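Local coordinates for transaminase (Bacillus megaterium, PDB 5G0A), which probably catalyses pyridoxal-5'-phosphate-dependent transfer of amino groups, as an S-selective omega-transaminase of the class-III aminotransferase family, at residues Leu64-Lys70 / Val347-Phe353; Lys96-Ile101 / Val341-Glu346; Arg160-Tyr164 / Leu404-His410. One frame throughout, in Å; residues are numbered along the deposited sequence.

Interaction 1 of 3, residues Leu64-Lys70 / Val347-Phe353. Unlike the reference sequence in segment 64-70: Gln69 (reference Pro).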
# COMPACT_ATOMS: atom_id res chain seq x y z
N LEU B 64 30.91 -16.22 20.48
CA LEU B 64 31.94 -16.34 21.51
C LEU B 64 32.01 -17.73 22.17
O LEU B 64 32.96 -18.02 22.91
CB LEU B 64 31.72 -15.28 22.58
CG LEU B 64 32.97 -14.78 23.33
CD1 LEU B 64 33.76 -13.82 22.44
CD2 LEU B 64 32.52 -14.09 24.60
N GLY B 65 31.02 -18.57 21.89
CA GLY B 65 30.79 -19.79 22.67
C GLY B 65 29.71 -19.63 23.72
O GLY B 65 29.45 -18.54 24.22
N GLN B 66 29.07 -20.75 24.07
CA GLN B 66 28.01 -20.75 25.05
C GLN B 66 28.55 -20.51 26.44
O GLN B 66 29.52 -21.17 26.84
CB GLN B 66 27.33 -22.13 25.06
CG GLN B 66 26.49 -22.43 23.81
CD GLN B 66 25.09 -21.87 23.89
OE1 GLN B 66 24.70 -21.24 24.89
NE2 GLN B 66 24.31 -22.10 22.84
N LYS B 67 27.89 -19.62 27.17
CA LYS B 67 28.17 -19.45 28.62
C LYS B 67 29.64 -19.16 28.88
O LYS B 67 30.33 -19.82 29.69
CB LYS B 67 27.65 -20.67 29.42
CG LYS B 67 27.45 -20.41 30.92
CD LYS B 67 26.97 -21.65 31.65
CE LYS B 67 28.09 -22.66 31.89
NZ LYS B 67 27.51 -24.05 31.97
N ASN B 68 30.14 -18.16 28.17
CA ASN B 68 31.48 -17.68 28.40
C ASN B 68 31.55 -17.04 29.79
O ASN B 68 30.78 -16.14 30.13
CB ASN B 68 31.87 -16.66 27.33
CG ASN B 68 33.22 -16.02 27.60
OD1 ASN B 68 33.31 -15.06 28.36
ND2 ASN B 68 34.26 -16.52 26.95
N GLN B 69 32.50 -17.53 30.60
CA GLN B 69 32.61 -17.08 31.98
C GLN B 69 32.92 -15.61 32.14
O GLN B 69 32.39 -14.97 33.05
CB GLN B 69 33.64 -17.95 32.73
CG GLN B 69 33.18 -19.40 32.76
CD GLN B 69 31.79 -19.56 33.34
OE1 GLN B 69 30.85 -19.98 32.65
NE2 GLN B 69 31.63 -19.16 34.61
N LYS B 70 33.76 -15.06 31.26
CA LYS B 70 34.11 -13.66 31.36
C LYS B 70 32.90 -12.75 31.05
O LYS B 70 32.70 -11.72 31.71
CB LYS B 70 35.29 -13.32 30.45
CG LYS B 70 36.61 -13.99 30.83
CD LYS B 70 37.71 -13.57 29.87
CE LYS B 70 39.09 -14.01 30.35
NZ LYS B 70 40.00 -14.12 29.17
N VAL B 347 36.28 -9.63 24.92
CA VAL B 347 36.80 -11.00 24.87
C VAL B 347 37.21 -11.41 23.45
O VAL B 347 38.29 -11.98 23.23
CB VAL B 347 35.80 -12.03 25.47
CG1 VAL B 347 36.34 -13.46 25.31
CG2 VAL B 347 35.53 -11.74 26.95
N MET B 348 36.32 -11.13 22.49
CA MET B 348 36.59 -11.37 21.09
C MET B 348 37.92 -10.70 20.65
O MET B 348 38.72 -11.33 19.97
CB MET B 348 35.41 -10.85 20.27
CG MET B 348 34.98 -11.79 19.18
SD MET B 348 33.52 -11.15 18.34
CE MET B 348 32.25 -12.26 18.99
N MET B 349 38.15 -9.46 21.05
CA MET B 349 39.38 -8.75 20.70
C MET B 349 40.61 -9.31 21.42
O MET B 349 41.65 -9.57 20.79
CB MET B 349 39.24 -7.24 20.99
CG MET B 349 38.30 -6.50 20.04
SD MET B 349 38.27 -4.72 20.36
CE MET B 349 37.58 -4.70 22.01
N GLU B 350 40.49 -9.48 22.73
CA GLU B 350 41.63 -9.86 23.57
C GLU B 350 42.13 -11.28 23.26
O GLU B 350 43.34 -11.55 23.37
CB GLU B 350 41.28 -9.73 25.06
CG GLU B 350 40.85 -11.02 25.73
CD GLU B 350 40.09 -10.82 27.04
OE1 GLU B 350 39.98 -9.67 27.51
OE2 GLU B 350 39.60 -11.84 27.58
N GLU B 351 41.22 -12.18 22.89
CA GLU B 351 41.56 -13.57 22.65
C GLU B 351 41.66 -13.89 21.17
O GLU B 351 41.85 -15.05 20.79
CB GLU B 351 40.59 -14.53 23.35
CG GLU B 351 40.55 -14.32 24.86
CD GLU B 351 39.76 -15.37 25.62
OE1 GLU B 351 39.38 -16.40 25.04
OE2 GLU B 351 39.53 -15.16 26.84
N ASN B 352 41.53 -12.85 20.34
CA ASN B 352 41.74 -12.98 18.90
C ASN B 352 40.79 -14.02 18.27
O ASN B 352 41.19 -14.87 17.49
CB ASN B 352 43.23 -13.28 18.61
CG ASN B 352 44.18 -12.34 19.37
OD1 ASN B 352 44.15 -11.12 19.19
ND2 ASN B 352 45.00 -12.91 20.24
N PHE B 353 39.50 -13.95 18.62
CA PHE B 353 38.53 -14.88 18.06
C PHE B 353 38.39 -14.77 16.53
O PHE B 353 38.08 -15.75 15.86
CB PHE B 353 37.14 -14.65 18.67
CG PHE B 353 36.91 -15.36 19.98
CD1 PHE B 353 37.73 -15.12 21.07
CD2 PHE B 353 35.84 -16.24 20.12
CE1 PHE B 353 37.51 -15.76 22.28
CE2 PHE B 353 35.62 -16.89 21.32
CZ PHE B 353 36.46 -16.65 22.41
O HOH W 1 37.14 -16.30 27.38

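Interaction 2 of 3, residues Lys96-Ile101 / Val341-Glu346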
# COMPACT_ATOMS: atom_id res chain seq x y z
N LYS B 96 30.55 3.01 25.70
CA LYS B 96 31.72 2.19 25.47
C LYS B 96 31.46 1.21 24.33
O LYS B 96 32.33 1.01 23.49
CB LYS B 96 32.09 1.41 26.73
CG LYS B 96 33.35 0.57 26.58
CD LYS B 96 33.78 0.10 27.96
CE LYS B 96 34.38 -1.28 27.88
NZ LYS B 96 34.71 -1.86 29.22
N ALA B 97 30.27 0.60 24.29
CA ALA B 97 30.00 -0.38 23.24
C ALA B 97 30.13 0.27 21.85
O ALA B 97 30.66 -0.33 20.92
CB ALA B 97 28.61 -1.00 23.41
N ALA B 98 29.61 1.49 21.72
CA ALA B 98 29.67 2.21 20.44
C ALA B 98 31.12 2.58 20.10
O ALA B 98 31.55 2.45 18.93
CB ALA B 98 28.78 3.44 20.47
N LYS B 99 31.87 3.02 21.12
CA LYS B 99 33.30 3.36 20.95
C LYS B 99 34.11 2.13 20.49
O LYS B 99 34.96 2.23 19.60
CB LYS B 99 33.88 3.98 22.25
CG LYS B 99 35.38 4.31 22.17
CD LYS B 99 36.22 3.12 22.58
CE LYS B 99 37.72 3.45 22.64
NZ LYS B 99 38.47 2.35 23.31
N ILE B 100 33.85 0.97 21.09
CA ILE B 100 34.52 -0.25 20.69
C ILE B 100 34.29 -0.55 19.23
O ILE B 100 35.23 -0.84 18.49
CB ILE B 100 34.10 -1.45 21.55
CG1 ILE B 100 34.56 -1.21 22.99
CG2 ILE B 100 34.70 -2.74 20.99
CD1 ILE B 100 33.97 -2.20 23.98
N ILE B 101 33.03 -0.47 18.80
CA ILE B 101 32.72 -0.80 17.41
C ILE B 101 33.40 0.19 16.46
O ILE B 101 34.04 -0.23 15.49
CB ILE B 101 31.20 -0.85 17.15
CG1 ILE B 101 30.60 -2.07 17.86
CG2 ILE B 101 30.91 -0.94 15.63
CD1 ILE B 101 29.08 -2.01 17.94
N VAL B 341 27.33 -6.71 25.59
CA VAL B 341 28.00 -6.37 24.33
C VAL B 341 29.47 -5.99 24.56
O VAL B 341 30.36 -6.50 23.87
CB VAL B 341 27.26 -5.23 23.58
CG1 VAL B 341 28.05 -4.79 22.35
CG2 VAL B 341 25.89 -5.73 23.15
N CYS B 342 29.69 -5.10 25.51
CA CYS B 342 31.06 -4.65 25.83
C CYS B 342 31.96 -5.82 26.15
O CYS B 342 33.05 -5.94 25.59
CB CYS B 342 31.08 -3.67 27.00
SG CYS B 342 30.49 -2.01 26.67
N ALA B 343 31.49 -6.71 27.03
CA ALA B 343 32.32 -7.85 27.44
C ALA B 343 32.52 -8.83 26.29
O ALA B 343 33.61 -9.35 26.09
CB ALA B 343 31.72 -8.54 28.65
N ASN B 344 31.47 -9.08 25.50
CA ASN B 344 31.59 -9.98 24.36
C ASN B 344 32.67 -9.48 23.38
O ASN B 344 33.55 -10.24 22.96
CB ASN B 344 30.23 -10.07 23.65
CG ASN B 344 30.29 -10.86 22.38
OD1 ASN B 344 30.55 -12.05 22.39
ND2 ASN B 344 29.98 -10.20 21.27
N LEU B 345 32.61 -8.19 23.05
CA LEU B 345 33.55 -7.59 22.10
C LEU B 345 34.97 -7.55 22.69
O LEU B 345 35.95 -7.74 21.96
CB LEU B 345 33.08 -6.19 21.70
CG LEU B 345 31.74 -6.19 20.93
CD1 LEU B 345 31.34 -4.79 20.49
CD2 LEU B 345 31.81 -7.15 19.75
N GLU B 346 35.06 -7.30 23.99
CA GLU B 346 36.38 -7.22 24.65
C GLU B 346 37.06 -8.57 24.63
O GLU B 346 38.25 -8.66 24.35
CB GLU B 346 36.25 -6.67 26.07
CG GLU B 346 36.09 -5.16 26.07
CD GLU B 346 35.56 -4.62 27.37
OE1 GLU B 346 35.19 -5.42 28.25
OE2 GLU B 346 35.50 -3.39 27.51

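Interaction 3 of 3, residues Arg160-Tyr164 / Leu404-His410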
# COMPACT_ATOMS: atom_id res chain seq x y z
N ARG B 160 12.67 -11.79 1.21
CA ARG B 160 12.07 -12.50 0.07
C ARG B 160 12.46 -13.99 0.11
O ARG B 160 12.76 -14.61 -0.90
CB ARG B 160 12.46 -11.83 -1.26
CG ARG B 160 11.98 -10.40 -1.42
CD ARG B 160 10.47 -10.25 -1.25
NE ARG B 160 9.73 -11.39 -1.77
CZ ARG B 160 8.49 -11.72 -1.41
NH1 ARG B 160 7.81 -10.98 -0.54
NH2 ARG B 160 7.93 -12.81 -1.92
N LEU B 161 12.45 -14.54 1.31
CA LEU B 161 12.69 -15.96 1.51
C LEU B 161 11.33 -16.54 1.86
O LEU B 161 10.83 -16.30 2.95
CB LEU B 161 13.71 -16.17 2.64
CG LEU B 161 14.20 -17.61 2.83
CD1 LEU B 161 14.93 -18.09 1.59
CD2 LEU B 161 15.11 -17.69 4.05
N ARG B 162 10.74 -17.27 0.91
CA ARG B 162 9.32 -17.66 0.96
C ARG B 162 8.91 -18.39 2.24
O ARG B 162 7.80 -18.21 2.74
CB ARG B 162 9.02 -18.57 -0.24
CG ARG B 162 7.55 -18.83 -0.48
CD ARG B 162 7.38 -19.66 -1.74
NE ARG B 162 5.98 -20.00 -1.97
CZ ARG B 162 5.58 -21.07 -2.65
NH1 ARG B 162 6.48 -21.94 -3.13
NH2 ARG B 162 4.27 -21.28 -2.83
N SER B 163 9.83 -19.21 2.74
CA SER B 163 9.57 -20.11 3.85
C SER B 163 9.79 -19.48 5.22
O SER B 163 9.65 -20.15 6.24
CB SER B 163 10.48 -21.35 3.73
OG SER B 163 11.85 -20.99 3.56
N TYR B 164 10.13 -18.19 5.25
CA TYR B 164 10.44 -17.54 6.51
C TYR B 164 9.72 -16.21 6.69
O TYR B 164 10.23 -15.32 7.36
CB TYR B 164 11.97 -17.40 6.66
CG TYR B 164 12.59 -18.68 7.14
CD1 TYR B 164 12.69 -18.96 8.50
CD2 TYR B 164 13.05 -19.64 6.23
CE1 TYR B 164 13.24 -20.15 8.95
CE2 TYR B 164 13.61 -20.83 6.68
CZ TYR B 164 13.69 -21.08 8.04
OH TYR B 164 14.24 -22.25 8.50
N LEU B 404 11.93 -27.13 -6.12
CA LEU B 404 11.61 -25.76 -5.68
C LEU B 404 12.76 -25.08 -4.94
O LEU B 404 12.78 -23.86 -4.83
CB LEU B 404 10.32 -25.72 -4.84
CG LEU B 404 8.95 -25.56 -5.53
CD1 LEU B 404 7.82 -25.89 -4.56
CD2 LEU B 404 8.75 -24.16 -6.12
N ASP B 405 13.71 -25.88 -4.46
CA ASP B 405 14.96 -25.37 -3.86
C ASP B 405 14.63 -24.26 -2.85
O ASP B 405 13.86 -24.50 -1.93
CB ASP B 405 15.95 -24.92 -4.95
CG ASP B 405 17.36 -24.67 -4.41
OD1 ASP B 405 17.89 -25.51 -3.65
OD2 ASP B 405 17.93 -23.62 -4.77
N ARG B 406 15.17 -23.06 -3.04
CA ARG B 406 15.04 -22.00 -2.05
C ARG B 406 13.64 -21.36 -2.08
O ARG B 406 13.34 -20.48 -1.26
CB ARG B 406 16.16 -20.97 -2.19
CG ARG B 406 17.55 -21.50 -1.82
CD ARG B 406 18.66 -20.58 -2.34
NE ARG B 406 19.99 -21.06 -1.97
CZ ARG B 406 20.73 -21.90 -2.70
NH1 ARG B 406 20.27 -22.36 -3.87
NH2 ARG B 406 21.94 -22.26 -2.28
N ASN B 407 12.80 -21.80 -3.02
CA ASN B 407 11.40 -21.40 -3.08
C ASN B 407 10.46 -22.44 -2.47
O ASN B 407 9.24 -22.37 -2.64
CB ASN B 407 10.97 -21.04 -4.52
CG ASN B 407 11.35 -19.62 -4.91
OD1 ASN B 407 11.41 -18.74 -4.05
ND2 ASN B 407 11.59 -19.38 -6.20
N PHE B 408 11.02 -23.40 -1.72
CA PHE B 408 10.21 -24.41 -1.03
C PHE B 408 9.44 -23.78 0.14
O PHE B 408 9.69 -22.62 0.49
CB PHE B 408 11.09 -25.58 -0.53
CG PHE B 408 11.60 -25.42 0.89
CD1 PHE B 408 12.36 -24.31 1.26
CD2 PHE B 408 11.32 -26.39 1.86
CE1 PHE B 408 12.81 -24.16 2.56
CE2 PHE B 408 11.78 -26.25 3.17
CZ PHE B 408 12.52 -25.13 3.52
N THR B 409 8.51 -24.53 0.71
CA THR B 409 7.83 -24.11 1.94
C THR B 409 7.97 -25.23 2.97
O THR B 409 8.29 -26.38 2.62
CB THR B 409 6.32 -23.81 1.73
OG1 THR B 409 5.58 -25.03 1.65
CG2 THR B 409 6.08 -22.95 0.47
N HIS B 410 7.73 -24.90 4.24
CA HIS B 410 7.77 -25.91 5.29
C HIS B 410 6.55 -26.84 5.28
O HIS B 410 6.41 -27.69 6.16
CB HIS B 410 7.97 -25.26 6.67
CG HIS B 410 9.33 -24.66 6.86
ND1 HIS B 410 9.60 -23.33 6.63
CD2 HIS B 410 10.49 -25.21 7.30
CE1 HIS B 410 10.87 -23.09 6.89
NE2 HIS B 410 11.43 -24.21 7.30
O HOH W 2 12.55 -17.91 -1.31
O HOH W 3 11.67 -20.79 0.84

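Interaction 1 of 3, residues Leu64-Lys70 / Val347-Phe353
Lys70 reaches across Val347 to two glutamates at the end of helix 335-350. Its CB lies against Val347 CG2 at 3.8 Å, and with chi1 at -66°, CG anti to the carbonyl carbon, the extended chain runs out to meet the two glutamates, which come from the opposite direction. CD passes Glu350 OE2 at 3.4 Å, CE flanks the same oxygen and Glu351 OE2, and NZ ends between the two in salt bridges, 2.8 Å from Glu350 OE2 and 2.6 Å from Glu351 OE2. The two are gripped differently: Glu350 OE2 is approached on its anti side, 31° out of the carboxylate plane, Glu351 OE2 almost head-on along its C-O bond. Having two acidic partners would favour a charged lysine. Both segments lie at helix ends of the class-III aminotransferase fold: Asn68 is the N-cap of helix 69-78, its OD1 bonded to the backbone N of Val71, while helix 335-350 closes in a Schellman motif at Asn352. A water accepts a hydrogen bond from Asn68 ND2 and donates one to Glu351 OE2, a second partner for that oxygen beside Lys70 NZ. Away from the charged group, Leu64 sits over one face of Phe353, its CD1 3.9 Å from the ring centroid and 14° off the normal, a CH-pi contact. The same methyl meets Met348 CG, and CD2 lies 3.9 Å from Val347 CG1.

Interaction 2 of 3, residues Lys96-Ile101 / Val341-Glu346
Cys342 points its thiol at the backbone of helix 92-105. Its SG, anti to the carbonyl carbon (chi1 -74°), comes 3.5 Å from Ala97 N and 3.8 Å from Lys96 CB; the sulfur thus lies against the first turn of 96-101, where the CA atoms of Ala97 and Cys342 are 5.1 Å apart. Ala97 CB, small enough to allow this approach, touches SG and also faces Val341 CG1 at 4.0 Å. The two helical segments run in roughly the same direction, their axes 9.3 Å apart at closest approach and inclined by 29°, and belong to the aminotransferase fold beside its large sheet: Ala97 also packs on Phe117 of strand 112-118, while Trp16 of the second subunit packs on Lys96. One turn further on, Ile100 and Leu345 cross obliquely. Ile100 CG2 meets Leu345 CB at 3.9 Å, whereas its other branch sends CD1 across Glu346 at about a right angle. Leu345 CD1 is shared, lying against Ile100 CG2 and, at 3.9 Å, Ile101 CG1. At the outer margin, Lys96 stretches its methylenes past Cys342 SG and brings NZ to Glu346 OE2 in a salt bridge; that oxygen is modelled too close to the lysine, so its exact place is doubtful.

Interaction 3 of 3, residues Arg160-Tyr164 / Leu404-His410
Two irregular loops run side by side here, with the CA atoms of Ser163 and Thr409 4.8 Å apart and those of Arg162 and Asn407 5.9 Å apart. Each is folded on itself by backbone bonds, Tyr164 N to Leu161 O in one and Asn407 N to Leu404 O in the other. They belong to the class-III aminotransferase fold, one loop following helix 153-157 and the other preceding helix 418-427, and both meet neighbouring subunits. Arg162, extended from CG to NE, delivers NH1 to Asn407 O at 2.8 Å; the carbonyl lies close to the guanidinium plane and the C=O...N angle is 174°. Thr409 CG2 covers one face of that guanidinium, 3.6 Å above the plane at its centre, while Thr409 OG1 turns to Glu174. Ser163 OG, held between backbone N and carbonyl carbon (chi1 52°), donates a hydrogen bond to a water, which in turn donates to Arg406 O and Phe408 O, each 2.7 Å away, so two backbone carbonyls of the second loop are satisfied through one molecule. Phe408 CE1 lies beside the same OG. His410 turns an edge to the face of Tyr164 in an offset T-shaped pair, planes at 84° and centroids 5.1 Å apart, with ND1 bonded to Glu326 of the second subunit and CE1 3.6 Å from Tyr164 CE2.

Interactions 1 and 2 are neighbours, their centres 12 Å apart, and share helix 335-350: residues 341-346 pack on helix 92-105, residues 347-353 on the loop leading into helix 69-78 and its first turn. They touch directly, Leu64 CB lying 3.4 Å from Asn344 OD1, so one helix packs against two helices that follow each other earlier in the sequence. Interaction 3 lies on the opposite side of the chain's centre, its centre about 35 Å from that of interaction 1 and about 36 Å from that of interaction 2. Along the sequence the order is 64-70, 96-101, 160-164, 341-346, 347-353 and 404-410; interaction 3 therefore crosses the other two, tying distant parts of one class-III aminotransferase fold together. All three reach the second subunit, and interaction 3 also meets the third.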